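Local coordinates for single-strand DNA-binding protein (PDB 3BTP), which binds single-stranded but not double-stranded DNA, whatever its sequence, and mediates nuclear uptake of the bacterial T-DNA strand in the host, at residues Ile265-Pro268 / Ile272-Ser275. Residues are numbered along the deposited sequence; the frame is centred on the assembly and turned at random.
Sequences IKTP and IHFS
I265 and H273 face each other as an antiparallel hydrogen-bonded pair near the turn end of a beta hairpin. I265 N reaches H273 O at 2.8 Å, almost straight (175°), and H273 N returns to I265 O at 2.9 Å. The same I265 O also receives a CA-H...O contact from I272 CA, 3.3 Å away. One step nearer the turn, K266 and I272 form a non-hydrogen-bonded pair. Here the beta-branched I272 suits a strand, and its CD1 lies 3.7 Å from K266 CG, which stands anti to the backbone N (chi1 -178°). Bends farther along let K266 NZ form a salt bridge with D115, so the lysine offers its methylenes to I272 while its ammonium is paired. On the other face, T267 supplies a methyl and a hydroxyl: CG2 meets the edge of the H273 ring, 3.8 Å from CE1, while OG1 bonds to Q269 within the turn. The flat H273 ring can lie near-parallel to Y299. Strand 272-275 is an outermost strand of a four-stranded antiparallel sheet, with 263-266 between it and 304-308; I265, apolar and beta-branched, fits its buried place against F291 and I295 of helix 288-299, whereas K266 and I272 touch T132 of strand 127-132.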
loop_
_atom_site.group_PDB
_atom_site.type_symbol
_atom_site.label_atom_id
_atom_site.label_comp_id
_atom_site.label_asym_id
_atom_site.label_seq_id
_atom_site.Cartn_x
_atom_site.Cartn_y
_atom_site.Cartn_z
ATOM N N ILE A 265 0.924 18.376 5.159
ATOM C CA ILE A 265 1.211 18.215 6.573
ATOM C C ILE A 265 -0.102 18.478 7.294
ATOM O O ILE A 265 -0.759 19.462 7.055
ATOM C CB ILE A 265 2.228 19.315 7.061
ATOM C CG1 ILE A 265 3.454 19.449 6.112
ATOM C CG2 ILE A 265 2.568 19.217 8.630
ATOM C CD1 ILE A 265 4.383 18.310 6.128
ATOM N N LYS A 266 -0.495 17.613 8.202
ATOM C CA LYS A 266 -1.710 17.861 8.945
ATOM C C LYS A 266 -1.322 17.865 10.426
ATOM O O LYS A 266 -1.021 16.801 10.971
ATOM C CB LYS A 266 -2.736 16.778 8.686
ATOM C CG LYS A 266 -4.079 17.049 9.429
ATOM C CD LYS A 266 -5.284 16.249 8.839
ATOM C CE LYS A 266 -5.286 14.856 9.273
ATOM N NZ LYS A 266 -5.149 14.518 10.767
ATOM N N THR A 267 -1.343 19.041 11.069
ATOM C CA THR A 267 -0.839 19.173 12.454
ATOM C C THR A 267 -1.812 18.513 13.444
ATOM O O THR A 267 -2.957 18.212 13.082
ATOM C CB THR A 267 -0.690 20.702 12.865
ATOM O OG1 THR A 267 -1.976 21.224 13.240
ATOM C CG2 THR A 267 -0.091 21.577 11.770
ATOM N N PRO A 268 -1.386 18.325 14.722
ATOM C CA PRO A 268 -2.290 17.801 15.745
ATOM C C PRO A 268 -3.590 18.609 15.939
ATOM O O PRO A 268 -4.604 18.051 16.431
ATOM C CB PRO A 268 -1.423 17.868 16.994
ATOM C CG PRO A 268 0.004 17.641 16.419
ATOM C CD PRO A 268 -0.023 18.559 15.274
ATOM N N ILE A 272 -3.740 22.290 7.970
ATOM C CA ILE A 272 -3.134 21.746 6.790
ATOM C C ILE A 272 -2.067 22.705 6.299
ATOM O O ILE A 272 -2.332 23.922 6.148
ATOM C CB ILE A 272 -4.214 21.608 5.673
ATOM C CG1 ILE A 272 -5.436 20.779 6.160
ATOM C CG2 ILE A 272 -3.602 21.114 4.396
ATOM C CD1 ILE A 272 -5.034 19.425 6.705
ATOM N N HIS A 273 -0.847 22.186 6.061
ATOM C CA HIS A 273 0.159 22.963 5.335
ATOM C C HIS A 273 0.585 22.176 4.117
ATOM O O HIS A 273 0.687 20.956 4.151
ATOM C CB HIS A 273 1.341 23.344 6.231
ATOM C CG HIS A 273 0.935 24.166 7.426
ATOM N ND1 HIS A 273 0.529 23.602 8.615
ATOM C CD2 HIS A 273 0.778 25.511 7.575
ATOM C CE1 HIS A 273 0.157 24.565 9.449
ATOM N NE2 HIS A 273 0.312 25.729 8.845
ATOM N N PHE A 274 0.809 22.873 3.027
ATOM C CA PHE A 274 1.134 22.252 1.766
ATOM C C PHE A 274 2.469 22.694 1.343
ATOM O O PHE A 274 2.835 23.801 1.575
ATOM C CB PHE A 274 0.189 22.696 0.702
ATOM C CG PHE A 274 -1.106 21.972 0.707
ATOM C CD1 PHE A 274 -1.157 20.612 0.454
ATOM C CD2 PHE A 274 -2.296 22.671 0.884
ATOM C CE1 PHE A 274 -2.366 19.962 0.401
ATOM C CE2 PHE A 274 -3.489 22.026 0.826
ATOM C CZ PHE A 274 -3.543 20.676 0.603
ATOM N N SER A 275 3.175 21.816 0.663
ATOM C CA SER A 275 4.529 22.075 0.248
ATOM C C SER A 275 4.856 21.410 -1.114
ATOM O O SER A 275 4.355 20.317 -1.444
ATOM C CB SER A 275 5.437 21.538 1.336
ATOM O OG SER A 275 6.603 22.324 1.391
#